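Local coordinates for protein Glucanase/chitosanase (PDB 4ZY9) that binds chitosan through this CBM32 module, a beta-sandwich piece of a longer enzyme that probably hydrolyses O-glycosidic bonds in chitosan and glucan, at residues S19-F25 and R38-E43; G55-V60 and F107-K113; S73-V79 and T90-T96. The protein carries 1 engineered substitution. One frame throughout, in Å; residues are numbered along the deposited sequence. Where two conformers were deposited one is given.

Along the chain, contact 1 comes first; contact 2 then spans 55-113, and contact 3 is formed entirely within that interval. Together they sample both layers of the CBM32 beta-sandwich. Strands 39-40, 57-67 and 109-112, which carry contacts 1 and 2, belong to one antiparallel sheet, whereas the hairpin of contact 3, strands 75-80 and 90-95, forms one border of the other. Contacts 1 and 2 have centres 27 Å apart, on opposite sides of the chain's centre; the centres of contacts 1 and 3 are 21 Å apart. Contacts 2 and 3, with centres 16 Å apart, touch directly, so sheet-to-sheet packing connects them, while contact 1 joins the loop after strand 14-17 to strand 39-40 and touches neither.

Contact 1 (S19-F25 and R38-E43); sequences SIEGAGF and RWASAE
Phe-25 and Arg-38 lie alongside each other and point the same way, yet their flat groups are not parallel: ring and guanidinium planes are 57° apart. The ring atom Phe-25 CE1 sits over one face of the guanidinium, offset toward its rim, 3.6 Å from Arg-38 NH2. The same ring meets the methyl of Ala-40, with Phe-25 CD1 3.8 Å from Ala-40 CB.

Trp-39 starts out away from the loop, but its indole returns to it. With CG anti to the backbone N (chi1 167°), NE1 donates to Ser-19 O at 3.0 Å. The bond is nearly straight, 159° at the hydrogen; the acceptor lies near the indole plane and the donor in the carbonyl plane, consistent with a defined ring rotation. Ile-20 CG2 adds an apolar touch at the indole edge.

Further along, Ala-42 N donates to Ser-19 OG (2.8 Å) and Glu-21 N to Ala-40 O (2.8 Å). Glu-21 OE2 receives two waters: one is shared with Ser-41 O, and the other bridges to Arg-38 NH2. Arg-38 NH1 is hydrogen-bonded to Ser-129 OG.

The type II turn Gly-22 to Phe-25 is tied to strand 39-40 at its last residue, where Ala-40 N donates to Phe-25 O (3.2 Å). That strand pairs with strand 129-136, while Trp-39 also packs on Leu-130 and on Ile-50 of strand 48-54.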
loop_
_atom_site.group_PDB
_atom_site.type_symbol
_atom_site.label_atom_id
_atom_site.label_comp_id
_atom_site.label_asym_id
_atom_site.label_seq_id
_atom_site.Cartn_x
_atom_site.Cartn_y
_atom_site.Cartn_z
ATOM N N SER A 19 6.920 -5.115 8.165
ATOM C CA SER A 19 6.897 -6.378 8.889
ATOM C C SER A 19 5.859 -7.262 8.214
ATOM O O SER A 19 4.956 -6.733 7.439
ATOM C CB SER A 19 6.577 -6.239 10.341
ATOM O OG SER A 19 5.266 -5.807 10.539
ATOM N N ILE A 20 5.869 -8.542 8.548
ATOM C CA ILE A 20 4.841 -9.443 8.151
ATOM C C ILE A 20 4.437 -10.268 9.365
ATOM O O ILE A 20 5.263 -10.483 10.305
ATOM C CB ILE A 20 5.211 -10.394 6.963
ATOM C CG1 ILE A 20 6.320 -11.387 7.372
ATOM C CG2 ILE A 20 5.568 -9.546 5.723
ATOM C CD1 ILE A 20 6.538 -12.343 6.266
ATOM N N GLU A 21 3.244 -10.751 9.408
ATOM C CA GLU A 21 2.738 -11.527 10.504
ATOM C C GLU A 21 3.462 -12.862 10.560
ATOM O O GLU A 21 3.723 -13.330 11.742
ATOM C CB GLU A 21 1.225 -11.754 10.367
ATOM C CG GLU A 21 0.580 -12.353 11.620
ATOM C CD GLU A 21 -0.840 -12.754 11.313
ATOM O OE1 GLU A 21 -1.228 -13.964 11.261
ATOM O OE2 GLU A 21 -1.631 -11.865 11.091
ATOM N N GLY A 22 3.774 -13.461 9.446
ATOM C CA GLY A 22 4.415 -14.811 9.337
ATOM C C GLY A 22 4.372 -15.192 7.900
ATOM O O GLY A 22 3.790 -14.496 7.055
ATOM N N ALA A 23 4.869 -16.393 7.616
ATOM C CA ALA A 23 4.710 -17.005 6.358
ATOM C C ALA A 23 3.286 -17.113 5.910
ATOM O O ALA A 23 2.429 -17.516 6.667
ATOM C CB ALA A 23 5.386 -18.382 6.336
ATOM N N GLY A 24 3.066 -16.739 4.696
ATOM C CA GLY A 24 1.814 -16.721 4.122
ATOM C C GLY A 24 1.159 -15.308 4.096
ATOM O O GLY A 24 0.121 -15.141 3.390
ATOM N N PHE A 25 1.807 -14.332 4.693
ATOM C CA PHE A 25 1.290 -12.926 4.806
ATOM C C PHE A 25 2.293 -11.960 4.280
ATOM O O PHE A 25 2.312 -10.782 4.693
ATOM C CB PHE A 25 0.948 -12.668 6.262
ATOM C CG PHE A 25 -0.212 -13.520 6.726
ATOM C CD1 PHE A 25 -1.476 -13.282 6.212
ATOM C CD2 PHE A 25 -0.062 -14.584 7.625
ATOM C CE1 PHE A 25 -2.581 -14.056 6.602
ATOM C CE2 PHE A 25 -1.174 -15.289 8.054
ATOM C CZ PHE A 25 -2.407 -15.023 7.576
ATOM N N ARG A 38 -3.542 -12.122 1.447
ATOM C CA ARG A 38 -3.287 -10.746 1.948
ATOM C C ARG A 38 -1.916 -10.627 2.567
ATOM O O ARG A 38 -1.378 -11.607 3.119
ATOM C CB ARG A 38 -4.375 -10.415 2.995
ATOM C CG ARG A 38 -4.469 -11.342 4.239
ATOM C CD ARG A 38 -5.693 -11.035 4.995
ATOM N NE ARG A 38 -5.867 -12.036 6.055
ATOM C CZ ARG A 38 -5.454 -11.928 7.308
ATOM N NH1 ARG A 38 -4.943 -10.776 7.766
ATOM N NH2 ARG A 38 -5.660 -12.911 8.168
ATOM N N TRP A 39 -1.355 -9.425 2.450
ATOM C CA TRP A 39 -0.310 -9.008 3.384
ATOM C C TRP A 39 -0.951 -8.778 4.731
ATOM O O TRP A 39 -2.042 -8.186 4.820
ATOM C CB TRP A 39 0.315 -7.698 2.896
ATOM C CG TRP A 39 1.148 -7.046 3.908
ATOM C CD1 TRP A 39 2.373 -7.570 4.456
ATOM C CD2 TRP A 39 0.946 -5.781 4.547
ATOM N NE1 TRP A 39 2.850 -6.690 5.363
ATOM C CE2 TRP A 39 2.038 -5.570 5.456
ATOM C CE3 TRP A 39 -0.034 -4.774 4.463
ATOM C CZ2 TRP A 39 2.218 -4.405 6.175
ATOM C CZ3 TRP A 39 0.105 -3.666 5.204
ATOM C CH2 TRP A 39 1.217 -3.466 6.059
ATOM N N ALA A 40 -0.249 -9.142 5.789
ATOM C CA ALA A 40 -0.645 -8.717 7.167
ATOM C C ALA A 40 0.671 -8.378 7.867
ATOM O O ALA A 40 1.646 -9.182 7.779
ATOM C CB ALA A 40 -1.379 -9.830 7.891
ATOM N N SER A 41 0.709 -7.279 8.562
ATOM C CA SER A 41 1.915 -6.853 9.301
ATOM C C SER A 41 1.976 -7.587 10.625
ATOM O O SER A 41 1.038 -8.249 11.076
ATOM C CB SER A 41 1.756 -5.313 9.610
ATOM O OG SER A 41 0.828 -5.025 10.578
ATOM N N ALA A 42 3.094 -7.361 11.348
ATOM C CA ALA A 42 3.072 -7.694 12.751
ATOM C C ALA A 42 1.997 -6.982 13.459
ATOM O O ALA A 42 1.642 -5.868 13.050
ATOM C CB ALA A 42 4.425 -7.374 13.395
ATOM N N GLU A 43 1.464 -7.525 14.540
ATOM C CA GLU A 43 0.376 -6.937 15.229
ATOM C C GLU A 43 0.828 -6.099 16.433
ATOM O O GLU A 43 1.897 -6.380 17.056
ATOM C CB GLU A 43 -0.598 -8.013 15.724
ATOM C CG GLU A 43 -1.076 -9.028 14.662
ATOM C CD GLU A 43 -2.005 -10.171 15.193
ATOM O OE1 GLU A 43 -1.394 -10.968 15.947
ATOM O OE2 GLU A 43 -3.282 -10.314 14.916
HETATM O O HOH W 1 -1.558 -9.188 11.384
HETATM O O HOH W 2 -4.174 -11.773 10.431
HETATM O O HOH W 3 -2.579 -14.573 2.661
#

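Contact 2 (G55-V60 and F107-K113); sequences GSSQTV and FTARTAK
Gln-58 and Ala-112 face each other as a hydrogen-bonded antiparallel pair, and Val-60 with Arg-110 forms the next, in a sheet of the CBM32 beta-sandwich. Each pair is closed by two backbone bonds; Gln-58 N to Ala-112 O and Val-60 N to Arg-110 O both measure 2.8 Å. Between them, Thr-59 and Thr-111 make the non-hydrogen-bonded pair. The directions of segments 57-60 and 109-112 differ by 161°, close to antiparallel, and their axes approach to 4.4 Å.

Side chains divide between the faces. On the side of Val-60 and Ala-112, Val-60 CG2 comes within 4.1 Å of Ala-112 CB in one of the two deposited conformers of the valine. The ring of Phe-107 approaches the same valine, its CE2 3.7 Å from the backbone atom Val-60 O. On the other side, which is largely solvent-exposed, one of two deposited conformers of Thr-111 shares a water between its OG1 and Thr-59 OG1, and in that conformer Thr-111 CG2 lies 3.7 Å from Ser-57 CB.

The next shell holds this ribbon against the opposite sheet. Phe-107 packs on Val-92, Ala-112 on Val-79 and Val-60 on Leu-54. Arg-110 leads away from its partner strand; in one of its two conformers CD packs on Val-79, and the guanidinium atoms NE and NH1 on Val-92 and Thr-90. Ser-57 OG is hydrogen-bonded to Asn-81 OD1.

At the far end the chain turns a corner at Lys-113, whose backbone is hydrogen-bonded to Leu-54 and Ser-80. Its side chain is fully extended, with CG anti to the backbone N (chi1 -177°), and NZ is hydrogen-bonded to Ser-83 O. On the way, Lys-113 CG passes 3.9 Å from Ser-56 O.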
loop_
_atom_site.group_PDB
_atom_site.type_symbol
_atom_site.label_atom_id
_atom_site.label_comp_id
_atom_site.label_asym_id
_atom_site.label_seq_id
_atom_site.Cartn_x
_atom_site.Cartn_y
_atom_site.Cartn_z
ATOM N N GLY A 55 8.840 -1.141 -11.024
ATOM C CA GLY A 55 9.840 -1.709 -11.976
ATOM C C GLY A 55 10.607 -0.606 -12.672
ATOM O O GLY A 55 11.738 -0.799 -13.102
ATOM N N SER A 56 10.016 0.548 -12.810
ATOM C CA SER A 56 10.503 1.703 -13.593
ATOM C C SER A 56 9.694 2.891 -13.166
ATOM O O SER A 56 8.640 2.683 -12.459
ATOM C CB SER A 56 10.379 1.462 -15.093
ATOM O OG SER A 56 9.032 1.336 -15.521
ATOM N N SER A 57 10.129 4.061 -13.542
ATOM C CA SER A 57 9.310 5.261 -13.322
ATOM C C SER A 57 8.016 5.230 -14.126
ATOM O O SER A 57 8.081 5.111 -15.368
ATOM C CB SER A 57 10.123 6.479 -13.639
ATOM O OG SER A 57 11.202 6.589 -12.749
ATOM N N GLN A 58 6.850 5.464 -13.501
ATOM C CA GLN A 58 5.606 5.441 -14.229
ATOM C C GLN A 58 4.729 6.591 -13.783
ATOM O O GLN A 58 4.876 7.065 -12.697
ATOM C CB GLN A 58 4.930 4.119 -13.992
ATOM C CG GLN A 58 5.671 2.999 -14.680
ATOM C CD GLN A 58 4.665 2.057 -15.203
ATOM O OE1 GLN A 58 4.354 1.100 -14.540
ATOM N NE2 GLN A 58 4.026 2.399 -16.311
ATOM N N THR A 59 3.782 7.009 -14.648
ATOM C CA THR A 59 2.812 7.946 -14.277
ATOM C C THR A 59 1.799 7.268 -13.364
ATOM O O THR A 59 1.267 6.229 -13.781
ATOM C CB THR A 59 2.156 8.482 -15.577
ATOM O OG1 THR A 59 3.161 9.200 -16.275
ATOM C CG2 THR A 59 1.120 9.463 -15.168
ATOM N N VAL A 60 1.499 7.849 -12.271
ATOM C CA VAL A 60 0.518 7.323 -11.359
ATOM C C VAL A 60 -0.402 8.424 -10.876
ATOM O O VAL A 60 0.019 9.601 -10.590
ATOM C CB VAL A 60 1.123 6.598 -10.170
ATOM C CG1 VAL A 60 2.170 5.615 -10.491
ATOM C CG2 VAL A 60 1.763 7.569 -9.333
ATOM N N PHE A 107 -5.425 11.277 -7.253
ATOM C CA PHE A 107 -4.592 12.452 -6.960
ATOM C C PHE A 107 -4.026 13.010 -8.246
ATOM O O PHE A 107 -4.081 12.382 -9.277
ATOM C CB PHE A 107 -3.515 12.146 -5.907
ATOM C CG PHE A 107 -2.802 10.828 -6.085
ATOM C CD1 PHE A 107 -3.279 9.696 -5.553
ATOM C CD2 PHE A 107 -1.717 10.806 -6.872
ATOM C CE1 PHE A 107 -2.586 8.526 -5.758
ATOM C CE2 PHE A 107 -1.026 9.623 -7.075
ATOM C CZ PHE A 107 -1.527 8.479 -6.555
ATOM N N THR A 108 -3.478 14.205 -8.200
ATOM C CA THR A 108 -2.860 14.773 -9.377
ATOM C C THR A 108 -1.685 13.938 -9.810
ATOM O O THR A 108 -0.878 13.444 -8.923
ATOM C CB THR A 108 -2.409 16.216 -9.165
ATOM O OG1 THR A 108 -1.658 16.354 -8.026
ATOM C CG2 THR A 108 -3.707 17.126 -9.121
ATOM N N ALA A 109 -1.476 13.751 -11.056
ATOM C CA ALA A 109 -0.535 12.751 -11.505
ATOM C C ALA A 109 0.914 13.040 -11.102
ATOM O O ALA A 109 1.416 14.214 -11.032
ATOM C CB ALA A 109 -0.513 12.691 -13.005
ATOM N N ARG A 110 1.613 11.993 -10.760
ATOM C CA ARG A 110 3.052 12.024 -10.364
ATOM C C ARG A 110 3.775 10.984 -11.123
ATOM O O ARG A 110 3.180 10.030 -11.671
ATOM C CB ARG A 110 3.112 11.842 -8.853
ATOM C CG ARG A 110 3.015 13.231 -8.217
ATOM C CD ARG A 110 3.134 13.178 -6.789
ATOM N NE ARG A 110 2.494 14.338 -6.197
ATOM C CZ ARG A 110 3.108 15.427 -5.829
ATOM N NH1 ARG A 110 4.415 15.483 -5.884
ATOM N NH2 ARG A 110 2.403 16.445 -5.340
ATOM N N THR A 111 5.099 11.098 -11.212
ATOM C CA THR A 111 5.933 10.021 -11.727
ATOM C C THR A 111 6.543 9.320 -10.496
ATOM O O THR A 111 7.092 9.964 -9.602
ATOM C CB THR A 111 7.101 10.488 -12.600
ATOM O OG1 THR A 111 6.487 11.246 -13.668
ATOM C CG2 THR A 111 7.931 9.352 -13.015
ATOM N N ALA A 112 6.347 8.014 -10.443
ATOM C CA ALA A 112 6.854 7.218 -9.291
ATOM C C ALA A 112 7.338 5.882 -9.746
ATOM O O ALA A 112 6.799 5.281 -10.659
ATOM C CB ALA A 112 5.707 7.018 -8.280
ATOM N N LYS A 113 8.395 5.442 -9.093
ATOM C CA LYS A 113 8.837 4.059 -9.156
ATOM C C LYS A 113 8.271 3.286 -7.981
ATOM O O LYS A 113 8.066 2.044 -8.094
ATOM C CB LYS A 113 10.354 3.974 -9.196
ATOM C CG LYS A 113 10.875 2.560 -9.326
ATOM C CD LYS A 113 12.372 2.501 -9.483
ATOM C CE LYS A 113 12.853 1.084 -9.502
ATOM N NZ LYS A 113 14.332 0.983 -9.597
HETATM O O HOH W 4 5.854 9.485 -15.796
#

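Contact 3 (S73-V79 and T90-T96); sequences SSYTIQV and TTVYTTT
One face of the Tyr-75 ring is met by a methyl of Thr-95: CG2 stands 3.9 Å from the ring centroid and 27° off its normal, a CH-pi contact displaced toward the CD2-CE2 side. Tyr-93 approaches the same ring obliquely, neither stacked nor edge-to-face; the centroids are 5.9 Å apart and the planes inclined at 50°, with Tyr-75 CE1 4.0 Å from Tyr-93 CE2. These groups sit on a beta hairpin at the border of one sheet of the CBM32 sandwich.

Tyr-75 CG lies between its own backbone N and carbonyl carbon (chi1 67°), and the ring turns inward onto Leu-65 and Ile-105 of the opposite sheet. Its hydroxyl is hydrogen-bonded to Asp-103 OD2 and receives a water that is also bonded to Tyr-93 OH. A leucine here would remove the hydroxyl and the flat face, and would probably cost Asp-103 this bonding partner and leave the Thr-95 methyl without its aromatic platform.

The strands are paired from Tyr-75 with Thr-95 to Val-79 with Thr-90, but the register slips by one. Val-92 and Tyr-93 both face Ile-77, a classic beta bulge: Ile-77 O accepts Val-92 N at 2.8 Å and, weakly, Tyr-93 N at 3.4 Å. Val-92 CG1 lies beside Val-79 CG2, and its CG2 beside Ile-77 CG2 in one of the two deposited conformers of the isoleucine.

On the reverse face, Thr-76, in one of its two conformers, runs side by side with Thr-94, and Gln-78 OE1 is hydrogen-bonded to Arg-116 NH2 on the adjoining strand 114-122. Where the pairing ends, one water joins Ser-73 OG, Ser-74 OG and Thr-96 O, donating to Thr-96 O across 2.9 Å.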
loop_
_atom_site.group_PDB
_atom_site.type_symbol
_atom_site.label_atom_id
_atom_site.label_comp_id
_atom_site.label_asym_id
_atom_site.label_seq_id
_atom_site.Cartn_x
_atom_site.Cartn_y
_atom_site.Cartn_z
ATOM N N SER A 73 -6.934 3.428 10.251
ATOM C CA SER A 73 -7.727 4.620 10.319
ATOM C C SER A 73 -6.911 5.877 10.074
ATOM O O SER A 73 -7.511 6.860 9.628
ATOM C CB SER A 73 -8.491 4.699 11.634
ATOM O OG SER A 73 -7.638 4.801 12.738
ATOM N N SER A 74 -5.594 5.858 10.358
ATOM C CA SER A 74 -4.753 6.911 9.915
ATOM C C SER A 74 -3.736 6.360 8.967
ATOM O O SER A 74 -3.015 5.444 9.444
ATOM C CB SER A 74 -4.041 7.718 11.058
ATOM O OG SER A 74 -4.981 8.436 11.835
ATOM N N TYR A 75 -3.639 6.840 7.771
ATOM C CA TYR A 75 -2.563 6.434 6.813
ATOM C C TYR A 75 -2.373 7.469 5.830
ATOM O O TYR A 75 -3.243 8.393 5.622
ATOM C CB TYR A 75 -2.853 5.113 6.174
ATOM C CG TYR A 75 -4.066 5.128 5.225
ATOM C CD1 TYR A 75 -3.827 5.300 3.865
ATOM C CD2 TYR A 75 -5.338 4.814 5.652
ATOM C CE1 TYR A 75 -4.909 5.312 2.971
ATOM C CE2 TYR A 75 -6.391 4.709 4.729
ATOM C CZ TYR A 75 -6.093 4.942 3.406
ATOM O OH TYR A 75 -7.100 4.899 2.429
ATOM N N THR A 76 -1.251 7.394 5.145
ATOM C CA THR A 76 -0.967 8.194 3.954
ATOM C C THR A 76 -0.678 7.297 2.788
ATOM O O THR A 76 -0.271 6.100 2.959
ATOM C CB THR A 76 0.270 9.142 4.166
ATOM O OG1 THR A 76 1.357 8.350 4.656
ATOM C CG2 THR A 76 -0.018 10.179 5.350
ATOM N N ILE A 77 -0.854 7.837 1.623
ATOM C CA ILE A 77 -0.324 7.292 0.365
ATOM C C ILE A 77 0.830 8.141 -0.043
ATOM O O ILE A 77 0.686 9.385 -0.090
ATOM C CB ILE A 77 -1.398 7.189 -0.757
ATOM C CG1 ILE A 77 -2.553 6.397 -0.319
ATOM C CG2 ILE A 77 -0.747 6.663 -2.027
ATOM C CD1 ILE A 77 -2.228 4.946 -0.055
ATOM N N GLN A 78 1.962 7.537 -0.336
ATOM C CA GLN A 78 3.185 8.278 -0.672
ATOM C C GLN A 78 3.821 7.739 -1.895
ATOM O O GLN A 78 3.658 6.535 -2.224
ATOM C CB GLN A 78 4.168 8.222 0.475
ATOM C CG GLN A 78 3.561 8.577 1.821
ATOM C CD GLN A 78 4.534 8.460 2.951
ATOM O OE1 GLN A 78 5.536 7.762 2.799
ATOM N NE2 GLN A 78 4.156 8.895 4.170
ATOM N N VAL A 79 4.557 8.555 -2.641
ATOM C CA VAL A 79 5.230 8.128 -3.848
ATOM C C VAL A 79 6.698 8.548 -3.752
ATOM O O VAL A 79 7.023 9.604 -3.198
ATOM C CB VAL A 79 4.551 8.711 -5.099
ATOM C CG1 VAL A 79 3.147 8.067 -5.297
ATOM C CG2 VAL A 79 4.471 10.225 -5.137
ATOM N N THR A 90 6.930 11.675 -1.188
ATOM C CA THR A 90 5.946 12.749 -1.174
ATOM C C THR A 90 4.594 12.156 -0.870
ATOM O O THR A 90 4.133 11.191 -1.543
ATOM C CB THR A 90 5.892 13.441 -2.519
ATOM O OG1 THR A 90 7.171 14.081 -2.791
ATOM C CG2 THR A 90 4.903 14.542 -2.492
ATOM N N THR A 91 3.922 12.691 0.152
ATOM C CA THR A 91 2.565 12.327 0.445
ATOM C C THR A 91 1.581 12.860 -0.524
ATOM O O THR A 91 1.662 14.074 -0.837
ATOM C CB THR A 91 2.215 12.756 1.900
ATOM O OG1 THR A 91 3.158 12.040 2.708
ATOM C CG2 THR A 91 0.789 12.539 2.231
ATOM N N VAL A 92 0.743 12.033 -1.064
ATOM C CA VAL A 92 -0.349 12.448 -1.996
ATOM C C VAL A 92 -1.704 12.331 -1.412
ATOM O O VAL A 92 -2.655 12.907 -2.045
ATOM C CB VAL A 92 -0.186 11.696 -3.318
ATOM C CG1 VAL A 92 1.135 11.984 -3.920
ATOM C CG2 VAL A 92 -0.481 10.219 -3.157
ATOM N N TYR A 93 -1.850 11.710 -0.269
ATOM C CA TYR A 93 -3.143 11.548 0.329
ATOM C C TYR A 93 -2.942 11.320 1.827
ATOM O O TYR A 93 -1.994 10.491 2.144
ATOM C CB TYR A 93 -3.960 10.378 -0.219
ATOM C CG TYR A 93 -5.241 10.080 0.490
ATOM C CD1 TYR A 93 -6.358 10.900 0.234
ATOM C CD2 TYR A 93 -5.376 9.092 1.362
ATOM C CE1 TYR A 93 -7.540 10.659 0.857
ATOM C CE2 TYR A 93 -6.580 8.797 2.003
ATOM C CZ TYR A 93 -7.676 9.621 1.729
ATOM O OH TYR A 93 -8.895 9.352 2.370
ATOM N N THR A 94 -3.679 11.911 2.696
ATOM C CA THR A 94 -3.676 11.694 4.081
ATOM C C THR A 94 -5.081 11.468 4.660
ATOM O O THR A 94 -6.012 12.295 4.279
ATOM C CB THR A 94 -3.035 12.845 4.889
ATOM O OG1 THR A 94 -1.770 13.150 4.372
ATOM C CG2 THR A 94 -3.054 12.641 6.342
ATOM N N THR A 95 -5.347 10.518 5.541
ATOM C CA THR A 95 -6.584 10.483 6.281
ATOM C C THR A 95 -6.298 10.153 7.681
ATOM O O THR A 95 -5.294 9.482 8.031
ATOM C CB THR A 95 -7.568 9.467 5.698
ATOM O OG1 THR A 95 -8.780 9.603 6.369
ATOM C CG2 THR A 95 -7.086 7.968 5.841
ATOM N N THR A 96 -7.172 10.619 8.601
ATOM C CA THR A 96 -7.243 10.155 9.944
ATOM C C THR A 96 -8.582 9.548 10.286
ATOM O O THR A 96 -8.828 9.239 11.434
ATOM C CB THR A 96 -6.891 11.256 10.954
ATOM O OG1 THR A 96 -7.912 12.290 10.815
ATOM C CG2 THR A 96 -5.439 11.811 10.712
HETATM O O HOH W 5 -7.194 7.495 13.059
HETATM O O HOH W 6 -9.262 6.766 2.907
#